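Local coordinates for protein DyP-type peroxidase (Pleurotus ostreatus PC15, PDB 6FSK) that carries heme b and acts as a dye-decolorizing peroxidase, probably oxidising dyes and also Mn(II), the latter at a non-canonical site, at residues T29-D32 and Q33-N37; K149-E152 and I153-I156; P362-T365 and S366-H370. The protein carries 1 engineered substitution. One frame throughout, in Å; residues are numbered along the deposited sequence.

How the interactions relate
All three interactions are local, each joining side chains within one helix or at its start. Interactions 1 and 3 lie at the surface and open helices 31-41 and 366-371, both through a side-chain cap: a single asparagine bond in interaction 1, a reciprocal capping box in interaction 3. Interaction 2 is partly buried and lies in the last turns of helix 144-156, where aliphatic packing and a salt bridge whose hydrogen bond is weak accompany the backbone ladder. Interactions 1 and 2 lie on helices that pack against strand 20-28, and meet where N37 CG comes 3.2 Å from I156 O. Interaction 3 follows strand 354-360, its centre about 46 Å from that of interaction 1.

Interaction 1: T29-D32 and Q33-N37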
loop_
_atom_site.group_PDB
_atom_site.type_symbol
_atom_site.label_atom_id
_atom_site.label_comp_id
_atom_site.label_asym_id
_atom_site.label_seq_id
_atom_site.Cartn_x
_atom_site.Cartn_y
_atom_site.Cartn_z
ATOM N N THR A 29 19.731 18.466 -9.197
ATOM C CA THR A 29 20.712 18.875 -10.214
ATOM C C THR A 29 21.880 19.738 -9.659
ATOM O O THR A 29 22.947 19.767 -10.283
ATOM C CB THR A 29 20.040 19.585 -11.412
ATOM O OG1 THR A 29 19.294 20.693 -10.961
ATOM C CG2 THR A 29 19.076 18.642 -12.144
ATOM N N ASN A 30 21.677 20.433 -8.533
ATOM C CA ASN A 30 22.713 21.243 -7.897
ATOM C C ASN A 30 22.507 20.999 -6.374
ATOM O O ASN A 30 21.556 21.487 -5.792
ATOM C CB ASN A 30 22.450 22.661 -8.323
ATOM C CG ASN A 30 23.376 23.645 -7.683
ATOM O OD1 ASN A 30 23.939 23.424 -6.561
ATOM N ND2 ASN A 30 23.515 24.751 -8.360
ATOM N N VAL A 31 23.396 20.216 -5.820
ATOM C CA VAL A 31 23.285 19.727 -4.435
ATOM C C VAL A 31 23.311 20.912 -3.496
ATOM O O VAL A 31 22.513 21.048 -2.582
ATOM C CB VAL A 31 24.397 18.784 -4.109
ATOM C CG1 VAL A 31 24.510 18.494 -2.582
ATOM C CG2 VAL A 31 24.336 17.511 -4.962
ATOM N N ASP A 32 24.319 21.800 -3.612
ATOM C CA ASP A 32 24.385 22.808 -2.545
ATOM C C ASP A 32 23.252 23.821 -2.691
ATOM O O ASP A 32 22.764 24.367 -1.716
ATOM C CB ASP A 32 25.784 23.491 -2.469
ATOM C CG ASP A 32 26.926 22.524 -2.122
ATOM O OD1 ASP A 32 26.819 21.575 -1.300
ATOM O OD2 ASP A 32 28.029 22.742 -2.701
ATOM N N GLN A 33 22.762 24.098 -3.905
ATOM C CA GLN A 33 21.653 24.964 -4.041
ATOM C C GLN A 33 20.344 24.286 -3.522
ATOM O O GLN A 33 19.483 24.936 -2.978
ATOM C CB GLN A 33 21.442 25.256 -5.483
ATOM C CG GLN A 33 20.392 26.314 -5.689
ATOM C CD GLN A 33 20.275 26.679 -7.158
ATOM O OE1 GLN A 33 20.647 25.874 -8.055
ATOM N NE2 GLN A 33 19.790 27.869 -7.420
ATOM N N PHE A 34 20.277 22.984 -3.757
ATOM C CA PHE A 34 19.147 22.202 -3.253
ATOM C C PHE A 34 19.054 22.332 -1.758
ATOM O O PHE A 34 17.966 22.601 -1.192
ATOM C CB PHE A 34 19.263 20.723 -3.650
ATOM C CG PHE A 34 18.148 19.867 -3.070
ATOM C CD1 PHE A 34 16.919 19.876 -3.663
ATOM C CD2 PHE A 34 18.333 19.108 -1.922
ATOM C CE1 PHE A 34 15.864 19.139 -3.113
ATOM C CE2 PHE A 34 17.334 18.310 -1.429
ATOM C CZ PHE A 34 16.093 18.335 -2.030
ATOM N N LYS A 35 20.206 22.175 -1.099
ATOM C CA LYS A 35 20.183 22.249 0.376
ATOM C C LYS A 35 19.862 23.617 0.841
ATOM O O LYS A 35 19.127 23.803 1.761
ATOM C CB LYS A 35 21.459 21.728 0.961
ATOM C CG LYS A 35 21.749 20.272 0.711
ATOM C CD LYS A 35 22.998 19.848 1.448
ATOM C CE LYS A 35 23.368 18.470 1.033
ATOM N NZ LYS A 35 24.348 17.807 1.932
ATOM N N ALA A 36 20.316 24.681 0.139
ATOM C CA ALA A 36 19.902 26.001 0.541
ATOM C C ALA A 36 18.368 26.198 0.345
ATOM O O ALA A 36 17.689 26.814 1.153
ATOM C CB ALA A 36 20.700 27.052 -0.263
ATOM N N ASN A 37 17.802 25.694 -0.805
ATOM C CA ASN A 37 16.426 25.846 -1.073
ATOM C C ASN A 37 15.519 25.042 -0.049
ATOM O O ASN A 37 14.437 25.446 0.342
ATOM C CB ASN A 37 16.114 25.353 -2.496
ATOM C CG ASN A 37 16.729 26.186 -3.582
ATOM O OD1 ASN A 37 17.220 27.339 -3.372
ATOM N ND2 ASN A 37 16.739 25.645 -4.751
HETATM O O HOH W 1 26.790 19.343 0.508
#
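N30, the N-cap residue of helix 31-41, turns its side-chain carbonyl onto the first turn: OD1 accepts the N-H of Q33 at 3.0 Å in a nearly straight bond (163°), though the donor stands well above the carbonyl plane. Asparagine suits the cap because its short side chain brings an oxygen to an N-H that lacks a backbone acceptor. With CG anti to the backbone N (chi1 176°), its amide lies over Q33 CB, N30 CG being 3.3 Å away. N30 O takes the N-H of F34. Replacing the asparagine by an alanine takes away OD1, and the N-H of Q33 would probably lose its capping partner, leaving the first turn less firmly held. V31 lies alongside K35, its CG1 3.8 Å from the lysine's CE, while V31 O accepts from K35 N. D32 suits the first turn, where a negative charge would probably interact favourably with the positive end of the helix dipole; its OD1 receives a bond from a water 2.9 Å away, which in turn accepts from K35 NZ. K35 NZ also reaches L87 O. F34 fills the inner side, meeting F157 and packing on F26 and V28 of strand 20-28 and I166 of strand 166-175.

Interaction 2: K149-E152 and I153-I156; sequences KLDE and IKHI
K154 runs its aliphatic chain over the preceding turn, overlapping L150: CG lies 3.2 Å from L150 O, and CE comes 4.2 Å from the leucine's CG. A bend at chi3 (-67°) brings that end back, and K154 CE also passes 3.7 Å from D151 OD1. K154 NZ stays 4.4 Å from D151 OD1, beyond a salt bridge, though the opposite charges probably still attract. A lysine suits this place because its methylenes can cover a leucine while its charge remains beside an acid. On the neighbouring face K149 curls through two bends, chi2 59° and chi3 62°, and sends NZ to E152 OE1 at 3.3 Å, a weak hydrogen bond within a salt bridge. This pairing probably lowers the cost of burying the lysine. E152 reaches it with an extended chain, and its OE2 has a weak bond with H44. I153 completes the inner face, its CG1 lying 3.4 Å from K149 O, and a branched aliphatic residue fits such a buried spot. I156 lays CG1 and CD1 over E152 O. Under these side chains the helical i to i+4 ladder is unbroken, with I153, K154, H155 and I156 donating to K149, L150, D151 and E152; the bond from K154 N to L150 O is 2.8 Å. The turns belong to helix 144-156 and pack on the sheet: K149 and L150 touch V138, and I153 touches I136, on strand 134-140, while K154 meets F24 of strand 20-28. I153 also meets F41, and I156 meets H40, both of helix 31-41.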
loop_
_atom_site.group_PDB
_atom_site.type_symbol
_atom_site.label_atom_id
_atom_site.label_comp_id
_atom_site.label_asym_id
_atom_site.label_seq_id
_atom_site.Cartn_x
_atom_site.Cartn_y
_atom_site.Cartn_z
ATOM N N LYS A 149 -0.314 24.932 -4.180
ATOM C CA LYS A 149 0.732 24.593 -3.263
ATOM C C LYS A 149 1.931 23.983 -4.001
ATOM O O LYS A 149 3.071 24.306 -3.714
ATOM C CB LYS A 149 0.210 23.633 -2.180
ATOM C CG LYS A 149 1.279 23.201 -1.192
ATOM C CD LYS A 149 1.966 24.336 -0.423
ATOM C CE LYS A 149 0.937 25.023 0.389
ATOM N NZ LYS A 149 1.666 25.920 1.393
ATOM N N LEU A 150 1.713 23.062 -4.948
ATOM C CA LEU A 150 2.828 22.534 -5.671
ATOM C C LEU A 150 3.616 23.610 -6.446
ATOM O O LEU A 150 4.845 23.564 -6.503
ATOM C CB LEU A 150 2.374 21.340 -6.547
ATOM C CG LEU A 150 3.461 20.581 -7.277
ATOM C CD1 LEU A 150 4.534 20.039 -6.370
ATOM C CD2 LEU A 150 2.774 19.431 -8.009
ATOM N N ASP A 151 2.909 24.569 -7.070
ATOM C CA ASP A 151 3.626 25.680 -7.791
ATOM C C ASP A 151 4.492 26.480 -6.819
ATOM O O ASP A 151 5.583 26.853 -7.168
ATOM C CB ASP A 151 2.609 26.623 -8.418
ATOM C CG ASP A 151 1.992 26.052 -9.638
ATOM O OD1 ASP A 151 2.412 24.971 -10.077
ATOM O OD2 ASP A 151 1.062 26.708 -10.183
ATOM N N GLU A 152 4.014 26.708 -5.599
ATOM C CA GLU A 152 4.792 27.396 -4.597
ATOM C C GLU A 152 6.064 26.626 -4.243
ATOM O O GLU A 152 7.191 27.178 -4.152
ATOM C CB GLU A 152 3.877 27.634 -3.405
ATOM C CG GLU A 152 4.442 28.426 -2.277
ATOM C CD GLU A 152 3.407 28.622 -1.175
ATOM O OE1 GLU A 152 2.365 27.876 -1.133
ATOM O OE2 GLU A 152 3.728 29.473 -0.308
ATOM N N ILE A 153 5.962 25.307 -4.126
ATOM C CA ILE A 153 7.125 24.512 -3.855
ATOM C C ILE A 153 8.070 24.464 -5.011
ATOM O O ILE A 153 9.265 24.596 -4.847
ATOM C CB ILE A 153 6.735 23.043 -3.404
ATOM C CG1 ILE A 153 5.796 23.064 -2.202
ATOM C CG2 ILE A 153 7.931 22.177 -3.070
ATOM C CD1 ILE A 153 6.359 23.829 -1.022
ATOM N N LYS A 154 7.549 24.317 -6.231
ATOM C CA LYS A 154 8.412 24.315 -7.366
ATOM C C LYS A 154 9.241 25.615 -7.463
ATOM O O LYS A 154 10.411 25.571 -7.869
ATOM C CB LYS A 154 7.604 24.108 -8.618
ATOM C CG LYS A 154 7.152 22.676 -8.609
ATOM C CD LYS A 154 6.570 22.170 -9.902
ATOM C CE LYS A 154 5.324 22.717 -10.356
ATOM N NZ LYS A 154 4.926 21.573 -11.299
ATOM N N HIS A 155 8.549 26.717 -7.170
ATOM C CA HIS A 155 9.202 28.060 -7.161
ATOM C C HIS A 155 10.383 28.137 -6.191
ATOM O O HIS A 155 11.470 28.635 -6.509
ATOM C CB HIS A 155 8.176 29.140 -6.880
ATOM C CG HIS A 155 8.734 30.518 -7.056
ATOM N ND1 HIS A 155 9.143 31.306 -5.999
ATOM C CD2 HIS A 155 8.964 31.237 -8.176
ATOM C CE1 HIS A 155 9.574 32.468 -6.462
ATOM N NE2 HIS A 155 9.498 32.440 -7.780
ATOM N N ILE A 156 10.217 27.540 -5.012
ATOM C CA ILE A 156 11.356 27.445 -4.090
ATOM C C ILE A 156 12.611 26.786 -4.671
ATOM O O ILE A 156 13.754 27.132 -4.381
ATOM C CB ILE A 156 10.926 26.676 -2.787
ATOM C CG1 ILE A 156 9.924 27.516 -2.031
ATOM C CG2 ILE A 156 12.122 26.303 -1.946
ATOM C CD1 ILE A 156 9.266 26.741 -0.892
#

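Interaction 3: P362-T365 and S366-H370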
loop_
_atom_site.group_PDB
_atom_site.type_symbol
_atom_site.label_atom_id
_atom_site.label_comp_id
_atom_site.label_asym_id
_atom_site.label_seq_id
_atom_site.Cartn_x
_atom_site.Cartn_y
_atom_site.Cartn_z
ATOM N N PRO A 362 -10.193 7.425 -14.811
ATOM C CA PRO A 362 -11.621 7.568 -14.977
ATOM C C PRO A 362 -12.418 6.292 -14.646
ATOM O O PRO A 362 -11.874 5.206 -14.603
ATOM C CB PRO A 362 -11.738 7.940 -16.466
ATOM C CG PRO A 362 -10.662 7.151 -17.074
ATOM C CD PRO A 362 -9.538 7.167 -16.086
ATOM N N GLU A 363 -13.738 6.452 -14.538
ATOM C CA GLU A 363 -14.636 5.276 -14.341
ATOM C C GLU A 363 -14.640 4.447 -15.634
ATOM O O GLU A 363 -14.309 4.978 -16.745
ATOM C CB GLU A 363 -16.021 5.776 -13.996
ATOM C CG GLU A 363 -16.093 6.477 -12.642
ATOM C CD GLU A 363 -15.679 5.517 -11.553
ATOM O OE1 GLU A 363 -16.394 4.459 -11.322
ATOM O OE2 GLU A 363 -14.617 5.689 -10.957
ATOM N N VAL A 364 -14.997 3.178 -15.566
ATOM C CA VAL A 364 -15.085 2.276 -16.746
ATOM C C VAL A 364 -16.202 2.828 -17.674
ATOM O O VAL A 364 -17.259 3.159 -17.179
ATOM C CB VAL A 364 -15.391 0.867 -16.279
ATOM C CG1 VAL A 364 -15.715 -0.083 -17.448
ATOM C CG2 VAL A 364 -14.192 0.372 -15.431
ATOM N N THR A 365 -15.857 2.910 -18.947
ATOM C CA THR A 365 -16.801 3.483 -19.912
ATOM C C THR A 365 -17.753 2.408 -20.476
ATOM O O THR A 365 -17.539 1.206 -20.343
ATOM C CB THR A 365 -16.099 4.074 -21.127
ATOM O OG1 THR A 365 -15.415 3.060 -21.795
ATOM C CG2 THR A 365 -15.046 5.189 -20.726
ATOM N N SER A 366 -18.876 2.887 -21.043
ATOM C CA SER A 366 -19.808 1.923 -21.694
ATOM C C SER A 366 -19.128 1.066 -22.700
ATOM O O SER A 366 -19.395 -0.149 -22.792
ATOM C CB SER A 366 -20.970 2.758 -22.408
ATOM O OG SER A 366 -21.686 3.410 -21.391
ATOM N N GLN A 367 -18.191 1.599 -23.486
ATOM C CA GLN A 367 -17.531 0.815 -24.522
ATOM C C GLN A 367 -16.616 -0.244 -23.866
ATOM O O GLN A 367 -16.501 -1.382 -24.368
ATOM C CB GLN A 367 -16.676 1.636 -25.466
ATOM C CG GLN A 367 -16.162 0.863 -26.648
ATOM C CD GLN A 367 -17.311 0.464 -27.618
ATOM O OE1 GLN A 367 -18.102 1.301 -27.997
ATOM N NE2 GLN A 367 -17.453 -0.814 -27.900
ATOM N N GLU A 368 -15.885 0.162 -22.820
ATOM C CA GLU A 368 -15.094 -0.803 -22.099
ATOM C C GLU A 368 -15.930 -1.890 -21.525
ATOM O O GLU A 368 -15.495 -3.070 -21.586
ATOM C CB GLU A 368 -14.294 -0.111 -20.955
ATOM C CG GLU A 368 -13.190 0.781 -21.438
ATOM C CD GLU A 368 -12.451 1.496 -20.267
ATOM O OE1 GLU A 368 -11.197 1.296 -20.030
ATOM O OE2 GLU A 368 -13.142 2.272 -19.570
ATOM N N HIS A 369 -17.049 -1.550 -20.912
ATOM C CA HIS A 369 -17.964 -2.595 -20.367
ATOM C C HIS A 369 -18.449 -3.534 -21.483
ATOM O O HIS A 369 -18.353 -4.766 -21.380
ATOM C CB HIS A 369 -19.097 -1.940 -19.661
ATOM C CG HIS A 369 -20.036 -2.904 -19.031
ATOM N ND1 HIS A 369 -19.683 -3.681 -17.949
ATOM C CD2 HIS A 369 -21.345 -3.167 -19.281
ATOM C CE1 HIS A 369 -20.735 -4.407 -17.576
ATOM N NE2 HIS A 369 -21.754 -4.100 -18.363
ATOM N N HIS A 370 -18.783 -2.965 -22.654
ATOM C CA HIS A 370 -19.280 -3.811 -23.763
ATOM C C HIS A 370 -18.203 -4.711 -24.252
ATOM O O HIS A 370 -18.432 -5.899 -24.498
ATOM C CB HIS A 370 -19.754 -2.910 -24.896
ATOM C CG HIS A 370 -20.136 -3.659 -26.133
ATOM N ND1 HIS A 370 -19.219 -4.057 -27.096
ATOM C CD2 HIS A 370 -21.328 -4.162 -26.519
ATOM C CE1 HIS A 370 -19.844 -4.738 -28.044
ATOM N NE2 HIS A 370 -21.123 -4.800 -27.722
#
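A capping box opens helix 366-371, with T365 as the N-cap and E368 as its partner three residues on. T365 OG1 accepts the N-H of E368 at 3.1 Å (166°), and in return E368 OE2 accepts the N-H of T365 at 2.9 Å (167°), using the lone pair that points away from the other carboxylate oxygen. Threonine suits the cap because chi1 of 62° sets OG1 between the backbone N and the carbonyl carbon, facing the first turn. Glutamate suits its place because a chain extended beyond CG carries the carboxylate back past the threonine, with E368 CG 3.2 Å from T365 OG1. The regular ladder then begins with H369 N bonded to T365 O, and V364 adds a hydrophobic contact as its CG1 lies 3.8 Å from E368 CB. In the fold this turn follows strand 354-360, an outermost strand of the antiparallel sheet, and lies in the C-terminal half of this DyP-type peroxidase, the side chain of V364 being about 13 Å from the heme. E368 is buried, and its carboxylate has further partners: OE2 forms a salt bridge with R378, and OE1 accepts from the backbone N-H groups of H375 and H376. So many donors, together with the helix start, would favour a charged glutamate. V364 and E368 also pack on P250 of helix 249-258.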